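Local coordinates for L-arabinose ABC transporter, periplasmic L-arabinose-binding protein (Burkholderia thailandensis, PDB 4KZK) that binds sugars in the periplasm, here beta-D-galactopyranose, and probably hands L-arabinose to an ABC transporter for uptake, at residues A[49-53]-A[289-294]; A[141-145]-A[181-185]; A[238-244]-A[264-270]. All coordinates share one frame; numbering follows the deposited sequence.

From the N terminus, the chain enters contact 1 at the start of helix 49-65, in the first lobe, and closes that loop only at 289-294, where helix 291-308 begins. Contacts 2 and 3 are nested inside it. Contact 2 closes a short excursion, joining the passage from strand 139-142 into helix 144-161 to helix 180-195. Contact 3 follows in series, crossing neither, bringing together the turn after strand 233-236, the end of strand 260-264 and the starts of helices 240-252 and 269-276. All meet one galactose, contact 1 where the chain has returned to the first lobe of this two-lobed binding protein and contact 3 from the second, while contact 2 begins where the chain passes between lobes.

Contact 1 (A[49-53]-A[289-294]); sequences PWFQD and LNPRLH. With GAL (beta-D-galactopyranose), chain B.
One indole carries nearly the whole contact: Trp50 is packed on both faces and at an edge, and no hydrogen bond joins the two segments. Its benzo edge points into the face of the His294 ring in a T-shaped stack, the planes 79° apart and the six-membered ring centroid of Trp50 5.3 Å from the His294 centroid. Trp50 CZ2 makes the touch, 3.6 Å from His294 ND1. Leu289 puts CD1 over one indole face, while its CB meets the far end of the ring, 3.5 Å from Trp50 CH2. From the opposite face Pro291 makes an off-centre CH-pi contact, its CB 4.2 Å from the centroid of the Trp50 six-membered ring.

The site lies at the cleft of a type I periplasmic binding protein, and Trp50 is the aromatic platform familiar from sugar-binding pockets. Galactose lies over the same face as Leu289, with GAL C5 3.6 Å from Trp50 NE1, so that its apolar C-H surface meets the flat ring. CG of Trp50 stands anti to the backbone N (chi1 174°), which carries the indole away from its helix and between sugar and Pro291. Both Trp50 NE1 and His294 ND1 bond to Asp123 OD1, which also binds the sugar, so that one carboxylate oxygen ties the two rings to the ligand. His294 NE2 is held by Thr318.

Proline suits the first turn of helix 291-308, where no backbone N-H is needed; its CB packs 3.6 Å from Asp53 CB. Asp53 OD2 bonds to Ser268. Asn290, at the N-cap, accepts a weak bond from Arg292 N through OD1.

Contact 2 (A[141-145]-A[181-185]); sequences GISAY and TARER. With GAL (beta-D-galactopyranose), chain B.
Backbones come close here, with CA of Ala144 only 4.9 Å from CA of Arg185, because an inverse gamma turn centred on Ser143 swings the chain from strand 139-142 into helix 144-161 beside helix 180-195. Alanine is small enough for this approach: its CB fits between the Thr181 hydroxyl and Glu184, 3.5 Å from Glu184 OE1, and Ala144 O receives a CA-H...O contact from Arg185 CA.

Ile142 reaches over the guanidinium of Arg185 from one face, its CD1 3.5 Å from Arg185 CZ and above the centre of the group. With chi1 at 72°, CG1 of Ile142 sits between the backbone N and the carbonyl carbon, and the extended branch beyond it carries the CD1 methyl over the guanidinium face. This is the sugar site of the periplasmic binding protein, met where the chain passes from one lobe to the other. Arg185, its chain extended from CG to NE, grips the galactose with two nitrogens: NH1 donates to GAL O4 and NH2 to GAL O5, the latter at 2.9 Å and 159°. Thr181, one helical turn earlier, takes both Arg185 NE and NH2 on its OG1 in the guanidinium plane, and Ser238 O accepts from NH1. Five hydrogen bonds therefore fix the rotation of the group.

Water links the more open side. One water donates to Ile142 O and lies 2.7 Å from Thr181 OG1; another accepts from Tyr145 N and donates to Glu184 OE1, 2.9 Å away. The carboxylate of Glu184 thus meets the start of helix 144-161 through solvent, while Tyr145 OH bonds to Asp191 and Arg149.

Contact 3 (A[238-244]-A[264-270]); sequences SNDDTTV and GINGSQV. With GAL (beta-D-galactopyranose), chain B.
Asp240 and Asn239 meet Ile265 and Asn266 at the carboxyl ends of two neighbouring parallel strands, the strand-to-helix corners where an alpha/beta lobe of a periplasmic binding protein builds its ligand site. Across the corner Asp240 N donates to Ile265 O at 2.8 Å. The carboxylate of Asp240, with CG beside its own backbone N (chi1 -66°), folds back so that OD2 accepts from Gly267 N on the syn side, 2.9 Å away. OD1 is taken by Ser286 OG. Gly264, having no side chain, leaves room for this carboxylate, its CA only 3.4 Å from Asp240 OD1. Glycine also suits position 267, where phi is positive.

Asn239 does two jobs. Its CG lies between backbone N and carbonyl carbon (chi1 67°), which curls the amide over the first turn of helix 240-252: OD1 caps Thr242 N in an almost straight bond, leaving ND2 to face the sugar. From there ND2 donates to GAL O3 at 3.0 Å and 177°. The backbone O of Asn239 accepts from both Thr243 N and Thr243 OG1.

Asn266 brings a second amide to the same hydroxyl: its ND2 also donates to GAL O3, while its OD1 accepts from GAL O4 at 2.6 Å. An amide suits this place, since it offers an acceptor and a donor to adjacent hydroxyls. Further from the sugar, Val270 fills the angle between the helix starts: CG1 packs against Val244 CG2 and CG2 rests against Asp241 OD1. That same OD1 accepts a hydrogen bond from a water, which in turn accepts from Asn266 ND2 at 2.9 Å.

Contact 1 (A[49-53]-A[289-294])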
loop_
_atom_site.group_PDB
_atom_site.type_symbol
_atom_site.label_atom_id
_atom_site.label_comp_id
_atom_site.label_asym_id
_atom_site.label_seq_id
_atom_site.Cartn_x
_atom_site.Cartn_y
_atom_site.Cartn_z
ATOM N N PRO A 49 6.461 -4.066 -5.747
ATOM C CA PRO A 49 7.323 -5.024 -5.041
ATOM C C PRO A 49 6.759 -5.439 -3.697
ATOM O O PRO A 49 7.167 -6.463 -3.171
ATOM C CB PRO A 49 8.635 -4.276 -4.889
ATOM C CG PRO A 49 8.277 -2.833 -4.957
ATOM C CD PRO A 49 7.127 -2.761 -5.930
ATOM N N TRP A 50 5.827 -4.670 -3.133
ATOM C CA TRP A 50 5.114 -5.109 -1.927
ATOM C C TRP A 50 4.493 -6.490 -2.113
ATOM O O TRP A 50 4.580 -7.343 -1.223
ATOM C CB TRP A 50 4.044 -4.077 -1.523
ATOM C CG TRP A 50 3.197 -4.530 -0.408
ATOM C CD1 TRP A 50 1.906 -4.978 -0.476
ATOM C CD2 TRP A 50 3.583 -4.632 0.950
ATOM N NE1 TRP A 50 1.471 -5.334 0.769
ATOM C CE2 TRP A 50 2.485 -5.132 1.667
ATOM C CE3 TRP A 50 4.775 -4.370 1.643
ATOM C CZ2 TRP A 50 2.539 -5.379 3.045
ATOM C CZ3 TRP A 50 4.810 -4.606 2.995
ATOM C CH2 TRP A 50 3.692 -5.077 3.682
ATOM N N PHE A 51 3.865 -6.717 -3.264
ATOM C CA PHE A 51 3.199 -7.988 -3.495
ATOM C C PHE A 51 4.196 -9.088 -3.787
ATOM O O PHE A 51 3.983 -10.234 -3.428
ATOM C CB PHE A 51 2.124 -7.834 -4.586
ATOM C CG PHE A 51 0.971 -7.003 -4.131
ATOM C CD1 PHE A 51 0.148 -7.446 -3.130
ATOM C CD2 PHE A 51 0.744 -5.744 -4.641
ATOM C CE1 PHE A 51 -0.865 -6.639 -2.653
ATOM C CE2 PHE A 51 -0.258 -4.935 -4.153
ATOM C CZ PHE A 51 -1.074 -5.402 -3.169
ATOM N N GLN A 52 5.297 -8.725 -4.405
ATOM C CA GLN A 52 6.409 -9.666 -4.551
ATOM C C GLN A 52 6.930 -10.074 -3.162
ATOM O O GLN A 52 7.284 -11.244 -2.920
ATOM C CB GLN A 52 7.528 -9.072 -5.429
ATOM C CG GLN A 52 7.117 -8.835 -6.894
ATOM C CD GLN A 52 6.832 -10.108 -7.683
ATOM O OE1 GLN A 52 7.258 -11.195 -7.302
ATOM N NE2 GLN A 52 6.102 -9.977 -8.791
ATOM N N ASP A 53 6.965 -9.132 -2.227
ATOM C CA ASP A 53 7.418 -9.434 -0.873
ATOM C C ASP A 53 6.426 -10.321 -0.144
ATOM O O ASP A 53 6.833 -11.259 0.555
ATOM C CB ASP A 53 7.640 -8.165 -0.045
ATOM C CG ASP A 53 8.816 -7.334 -0.522
ATOM O OD1 ASP A 53 9.717 -7.849 -1.225
ATOM O OD2 ASP A 53 8.865 -6.149 -0.157
ATOM N N LEU A 289 6.489 -1.125 6.163
ATOM C CA LEU A 289 5.545 -2.160 6.571
ATOM C C LEU A 289 6.217 -3.534 6.671
ATOM O O LEU A 289 7.367 -3.731 6.265
ATOM C CB LEU A 289 4.396 -2.222 5.562
ATOM C CG LEU A 289 3.627 -0.919 5.334
ATOM C CD1 LEU A 289 2.545 -1.175 4.303
ATOM C CD2 LEU A 289 3.034 -0.297 6.592
ATOM N N ASN A 290 5.461 -4.501 7.183
ATOM C CA ASN A 290 5.990 -5.828 7.454
ATOM C C ASN A 290 5.350 -6.917 6.576
ATOM O O ASN A 290 4.313 -7.489 6.943
ATOM C CB ASN A 290 5.841 -6.183 8.931
ATOM C CG ASN A 290 6.628 -7.427 9.291
ATOM O OD1 ASN A 290 7.050 -8.173 8.404
ATOM N ND2 ASN A 290 6.811 -7.676 10.579
ATOM N N PRO A 291 5.974 -7.249 5.427
ATOM C CA PRO A 291 5.328 -8.208 4.537
ATOM C C PRO A 291 5.401 -9.647 5.044
ATOM O O PRO A 291 4.759 -10.547 4.488
ATOM C CB PRO A 291 6.119 -8.073 3.239
ATOM C CG PRO A 291 7.499 -7.688 3.692
ATOM C CD PRO A 291 7.233 -6.737 4.832
ATOM N N ARG A 292 6.198 -9.896 6.085
ATOM C CA ARG A 292 6.130 -11.196 6.742
ATOM C C ARG A 292 4.757 -11.411 7.368
ATOM O O ARG A 292 4.197 -12.520 7.299
ATOM C CB ARG A 292 7.204 -11.330 7.816
ATOM C CG ARG A 292 7.304 -12.743 8.349
ATOM C CD ARG A 292 8.384 -12.850 9.406
ATOM N NE ARG A 292 9.707 -12.510 8.893
ATOM C CZ ARG A 292 10.571 -13.368 8.352
ATOM N NH1 ARG A 292 10.254 -14.652 8.187
ATOM N NH2 ARG A 292 11.765 -12.920 7.944
ATOM N N LEU A 293 4.205 -10.376 7.984
ATOM C CA LEU A 293 2.858 -10.487 8.561
ATOM C C LEU A 293 1.833 -10.720 7.445
ATOM O O LEU A 293 1.039 -11.654 7.509
ATOM C CB LEU A 293 2.496 -9.251 9.376
ATOM C CG LEU A 293 3.407 -8.890 10.562
ATOM C CD1 LEU A 293 2.962 -7.616 11.249
ATOM C CD2 LEU A 293 3.498 -10.036 11.543
ATOM N N HIS A 294 1.883 -9.905 6.398
ATOM C CA HIS A 294 0.906 -9.991 5.313
ATOM C C HIS A 294 1.059 -11.193 4.394
ATOM O O HIS A 294 0.105 -11.578 3.734
ATOM C CB HIS A 294 0.941 -8.697 4.490
ATOM C CG HIS A 294 0.417 -7.507 5.227
ATOM N ND1 HIS A 294 -0.427 -6.583 4.645
ATOM C CD2 HIS A 294 0.628 -7.083 6.496
ATOM C CE1 HIS A 294 -0.711 -5.637 5.528
ATOM N NE2 HIS A 294 -0.094 -5.925 6.662
HETATM C C1 GAL B . -2.253 -1.845 -0.918
HETATM C C2 GAL B . -1.237 -1.111 -1.789
HETATM C C3 GAL B . 0.146 -1.728 -1.540
HETATM C C4 GAL B . 0.454 -1.719 -0.046
HETATM C C5 GAL B . -0.647 -2.458 0.693
HETATM C C6 GAL B . -0.431 -2.432 2.200
HETATM O O1 GAL B . -3.493 -1.182 -1.072
HETATM O O2 GAL B . -1.618 -1.266 -3.136
HETATM O O3 GAL B . 1.164 -1.040 -2.279
HETATM O O4 GAL B . 0.611 -0.404 0.428
HETATM O O5 GAL B . -1.875 -1.786 0.449
HETATM O O6 GAL B . -1.473 -3.123 2.870
#

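Contact 2 (A[141-145]-A[181-185])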
loop_
_atom_site.group_PDB
_atom_site.type_symbol
_atom_site.label_atom_id
_atom_site.label_comp_id
_atom_site.label_asym_id
_atom_site.label_seq_id
_atom_site.Cartn_x
_atom_site.Cartn_y
_atom_site.Cartn_z
ATOM N N GLY A 141 -4.727 -6.006 7.084
ATOM C CA GLY A 141 -4.256 -4.814 6.386
ATOM C C GLY A 141 -3.468 -3.958 7.331
ATOM O O GLY A 141 -3.134 -4.401 8.433
ATOM N N ILE A 142 -3.180 -2.731 6.910
ATOM C CA ILE A 142 -2.420 -1.824 7.741
ATOM C C ILE A 142 -3.365 -0.923 8.533
ATOM O O ILE A 142 -4.504 -0.690 8.120
ATOM C CB ILE A 142 -1.402 -0.989 6.930
ATOM C CG1 ILE A 142 -2.060 0.089 6.049
ATOM C CG2 ILE A 142 -0.537 -1.907 6.099
ATOM C CD1 ILE A 142 -1.065 0.992 5.368
ATOM N N SER A 143 -2.879 -0.401 9.659
ATOM C CA SER A 143 -3.624 0.609 10.422
ATOM C C SER A 143 -3.503 1.952 9.709
ATOM O O SER A 143 -2.656 2.781 10.026
ATOM C CB SER A 143 -3.119 0.690 11.875
ATOM O OG SER A 143 -4.084 1.406 12.662
ATOM N N ALA A 144 -4.351 2.141 8.699
ATOM C CA ALA A 144 -4.120 3.124 7.652
ATOM C C ALA A 144 -4.073 4.570 8.116
ATOM O O ALA A 144 -3.190 5.329 7.713
ATOM C CB ALA A 144 -5.141 2.955 6.538
ATOM N N TYR A 145 -5.015 4.953 8.970
ATOM C CA TYR A 145 -5.038 6.314 9.467
ATOM C C TYR A 145 -3.791 6.623 10.276
ATOM O O TYR A 145 -3.151 7.658 10.050
ATOM C CB TYR A 145 -6.315 6.588 10.271
ATOM C CG TYR A 145 -6.387 8.038 10.716
ATOM C CD1 TYR A 145 -6.808 9.042 9.836
ATOM C CD2 TYR A 145 -5.983 8.420 11.994
ATOM C CE1 TYR A 145 -6.818 10.378 10.228
ATOM C CE2 TYR A 145 -5.989 9.744 12.379
ATOM C CZ TYR A 145 -6.415 10.725 11.486
ATOM O OH TYR A 145 -6.420 12.062 11.900
ATOM N N THR A 181 -8.754 2.203 2.309
ATOM C CA THR A 181 -7.424 2.216 2.914
ATOM C C THR A 181 -6.591 3.343 2.325
ATOM O O THR A 181 -5.816 3.982 3.011
ATOM C CB THR A 181 -6.704 0.840 2.843
ATOM O OG1 THR A 181 -5.476 0.891 3.582
ATOM C CG2 THR A 181 -6.407 0.429 1.407
ATOM N N ALA A 182 -6.748 3.618 1.037
ATOM C CA ALA A 182 -6.019 4.730 0.437
ATOM C C ALA A 182 -6.485 6.079 0.972
ATOM O O ALA A 182 -5.673 6.952 1.259
ATOM C CB ALA A 182 -6.135 4.692 -1.090
ATOM N N ARG A 183 -7.801 6.264 1.085
ATOM C CA ARG A 183 -8.359 7.477 1.640
ATOM C C ARG A 183 -7.865 7.703 3.066
ATOM O O ARG A 183 -7.503 8.808 3.435
ATOM C CB ARG A 183 -9.889 7.432 1.621
ATOM C CG ARG A 183 -10.552 8.753 2.015
ATOM C CD ARG A 183 -12.051 8.633 2.286
ATOM N NE ARG A 183 -12.315 7.902 3.531
ATOM C CZ ARG A 183 -12.147 8.401 4.764
ATOM N NH1 ARG A 183 -11.751 9.667 4.965
ATOM N NH2 ARG A 183 -12.391 7.634 5.819
ATOM N N GLU A 184 -7.832 6.646 3.873
ATOM C CA GLU A 184 -7.429 6.800 5.275
ATOM C C GLU A 184 -5.949 7.190 5.408
ATOM O O GLU A 184 -5.585 8.022 6.266
ATOM C CB GLU A 184 -7.721 5.517 6.052
ATOM C CG GLU A 184 -9.211 5.245 6.225
ATOM C CD GLU A 184 -9.538 3.800 6.582
ATOM O OE1 GLU A 184 -8.631 3.046 7.001
ATOM O OE2 GLU A 184 -10.727 3.418 6.462
ATOM N N ARG A 185 -5.099 6.620 4.552
ATOM C CA ARG A 185 -3.672 6.941 4.544
ATOM C C ARG A 185 -3.455 8.408 4.253
ATOM O O ARG A 185 -2.656 9.052 4.935
ATOM C CB ARG A 185 -2.924 6.113 3.493
ATOM C CG ARG A 185 -2.910 4.637 3.788
ATOM C CD ARG A 185 -2.531 3.811 2.575
ATOM N NE ARG A 185 -3.010 2.443 2.714
ATOM C CZ ARG A 185 -2.437 1.378 2.139
ATOM N NH1 ARG A 185 -1.350 1.531 1.400
ATOM N NH2 ARG A 185 -2.956 0.163 2.289
HETATM C C1 GAL B . -2.253 -1.845 -0.918
HETATM C C2 GAL B . -1.237 -1.111 -1.789
HETATM C C3 GAL B . 0.146 -1.728 -1.540
HETATM C C4 GAL B . 0.454 -1.719 -0.046
HETATM C C5 GAL B . -0.647 -2.458 0.693
HETATM C C6 GAL B . -0.431 -2.432 2.200
HETATM O O1 GAL B . -3.493 -1.182 -1.072
HETATM O O2 GAL B . -1.618 -1.266 -3.136
HETATM O O3 GAL B . 1.164 -1.040 -2.279
HETATM O O4 GAL B . 0.611 -0.404 0.428
HETATM O O5 GAL B . -1.875 -1.786 0.449
HETATM O O6 GAL B . -1.473 -3.123 2.870
HETATM O O HOH W 1 -6.091 -0.394 5.931
HETATM O O HOH W 2 -7.666 0.686 8.051
HETATM O O HOH W 3 -7.423 3.477 9.615
#

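Contact 3 (A[238-244]-A[264-270])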
loop_
_atom_site.group_PDB
_atom_site.type_symbol
_atom_site.label_atom_id
_atom_site.label_comp_id
_atom_site.label_asym_id
_atom_site.label_seq_id
_atom_site.Cartn_x
_atom_site.Cartn_y
_atom_site.Cartn_z
ATOM N N SER A 238 -0.833 6.893 -1.413
ATOM C CA SER A 238 -1.256 5.690 -0.728
ATOM C C SER A 238 -0.094 4.722 -0.524
ATOM O O SER A 238 -0.176 3.838 0.317
ATOM C CB SER A 238 -2.381 5.006 -1.488
ATOM O OG SER A 238 -1.993 4.681 -2.803
ATOM N N ASN A 239 0.968 4.876 -1.316
ATOM C CA ASN A 239 2.110 3.967 -1.244
ATOM C C ASN A 239 3.335 4.598 -1.879
ATOM O O ASN A 239 3.282 5.720 -2.375
ATOM C CB ASN A 239 1.780 2.579 -1.849
ATOM C CG ASN A 239 1.541 2.613 -3.354
ATOM O OD1 ASN A 239 1.622 3.654 -3.992
ATOM N ND2 ASN A 239 1.236 1.456 -3.922
ATOM N N ASP A 240 4.454 3.869 -1.854
ATOM C CA ASP A 240 5.691 4.344 -2.475
ATOM C C ASP A 240 5.522 4.620 -3.966
ATOM O O ASP A 240 6.065 5.608 -4.496
ATOM C CB ASP A 240 6.845 3.336 -2.284
ATOM C CG ASP A 240 7.274 3.176 -0.845
ATOM O OD1 ASP A 240 7.114 4.119 -0.071
ATOM O OD2 ASP A 240 7.802 2.095 -0.483
ATOM N N ASP A 241 4.811 3.739 -4.653
ATOM C CA ASP A 241 4.673 3.836 -6.095
ATOM C C ASP A 241 4.010 5.131 -6.534
ATOM O O ASP A 241 4.502 5.817 -7.422
ATOM C CB ASP A 241 3.869 2.645 -6.603
ATOM C CG ASP A 241 4.483 1.307 -6.206
ATOM O OD1 ASP A 241 5.008 1.217 -5.097
ATOM O OD2 ASP A 241 4.323 0.338 -6.966
ATOM N N THR A 242 2.906 5.473 -5.884
ATOM C CA THR A 242 2.195 6.703 -6.178
ATOM C C THR A 242 3.049 7.896 -5.767
ATOM O O THR A 242 3.234 8.804 -6.542
ATOM C CB THR A 242 0.792 6.718 -5.533
ATOM O OG1 THR A 242 0.857 6.390 -4.138
ATOM C CG2 THR A 242 -0.053 5.706 -6.216
ATOM N N THR A 243 3.624 7.857 -4.576
ATOM C CA THR A 243 4.476 8.933 -4.094
ATOM C C THR A 243 5.584 9.265 -5.061
ATOM O O THR A 243 5.848 10.443 -5.351
ATOM C CB THR A 243 5.009 8.617 -2.673
ATOM O OG1 THR A 243 3.886 8.413 -1.796
ATOM C CG2 THR A 243 5.853 9.750 -2.134
ATOM N N VAL A 244 6.247 8.231 -5.587
ATOM C CA VAL A 244 7.372 8.424 -6.525
ATOM C C VAL A 244 6.880 9.075 -7.813
ATOM O O VAL A 244 7.606 9.822 -8.471
ATOM C CB VAL A 244 8.069 7.087 -6.865
ATOM C CG1 VAL A 244 8.820 7.158 -8.206
ATOM C CG2 VAL A 244 8.985 6.699 -5.739
ATOM N N GLY A 264 6.571 8.053 1.362
ATOM C CA GLY A 264 5.687 6.989 0.942
ATOM C C GLY A 264 5.274 6.043 2.039
ATOM O O GLY A 264 5.508 6.306 3.223
ATOM N N ILE A 265 4.621 4.965 1.612
ATOM C CA ILE A 265 4.229 3.836 2.460
ATOM C C ILE A 265 4.606 2.545 1.731
ATOM O O ILE A 265 4.319 2.417 0.534
ATOM C CB ILE A 265 2.725 3.836 2.771
ATOM C CG1 ILE A 265 2.351 5.095 3.552
ATOM C CG2 ILE A 265 2.330 2.572 3.507
ATOM C CD1 ILE A 265 0.854 5.333 3.597
ATOM N N ASN A 266 5.291 1.662 2.468
ATOM C CA ASN A 266 5.634 0.254 2.171
ATOM C C ASN A 266 7.059 -0.034 2.594
ATOM O O ASN A 266 7.310 -0.975 3.300
ATOM C CB ASN A 266 5.475 -0.151 0.718
ATOM C CG ASN A 266 4.043 -0.298 0.297
ATOM O OD1 ASN A 266 3.139 -0.335 1.130
ATOM N ND2 ASN A 266 3.827 -0.425 -1.014
ATOM N N GLY A 267 7.980 0.812 2.161
ATOM C CA GLY A 267 9.395 0.621 2.457
ATOM C C GLY A 267 10.040 -0.542 1.718
ATOM O O GLY A 267 11.075 -1.079 2.130
ATOM N N SER A 268 9.412 -0.945 0.602
ATOM C CA SER A 268 9.910 -2.007 -0.268
ATOM C C SER A 268 10.765 -1.409 -1.400
ATOM O O SER A 268 11.321 -0.307 -1.254
ATOM C CB SER A 268 8.740 -2.834 -0.808
ATOM O OG SER A 268 9.169 -3.964 -1.535
ATOM N N GLN A 269 10.901 -2.133 -2.506
ATOM C CA GLN A 269 11.945 -1.814 -3.475
ATOM C C GLN A 269 11.806 -0.469 -4.172
ATOM O O GLN A 269 12.795 0.074 -4.606
ATOM C CB GLN A 269 12.072 -2.954 -4.502
ATOM C CG GLN A 269 12.381 -4.327 -3.875
ATOM C CD GLN A 269 13.673 -4.373 -3.082
ATOM O OE1 GLN A 269 13.759 -4.926 -1.966
ATOM N NE2 GLN A 269 14.668 -3.770 -3.616
ATOM N N VAL A 270 10.605 0.091 -4.257
ATOM C CA VAL A 270 10.472 1.425 -4.831
ATOM C C VAL A 270 11.149 2.467 -3.925
ATOM O O VAL A 270 11.856 3.345 -4.400
ATOM C CB VAL A 270 9.000 1.797 -5.087
ATOM C CG1 VAL A 270 8.871 3.237 -5.542
ATOM C CG2 VAL A 270 8.353 0.854 -6.101
HETATM C C1 GAL B . -2.253 -1.845 -0.918
HETATM C C2 GAL B . -1.237 -1.111 -1.789
HETATM C C3 GAL B . 0.146 -1.728 -1.540
HETATM C C4 GAL B . 0.454 -1.719 -0.046
HETATM C C5 GAL B . -0.647 -2.458 0.693
HETATM C C6 GAL B . -0.431 -2.432 2.200
HETATM O O1 GAL B . -3.493 -1.182 -1.072
HETATM O O2 GAL B . -1.618 -1.266 -3.136
HETATM O O3 GAL B . 1.164 -1.040 -2.279
HETATM O O4 GAL B . 0.611 -0.404 0.428
HETATM O O5 GAL B . -1.875 -1.786 0.449
HETATM O O6 GAL B . -1.473 -3.123 2.870
HETATM O O HOH W 4 8.232 0.035 -2.217
HETATM O O HOH W 5 5.691 -0.532 -3.251
#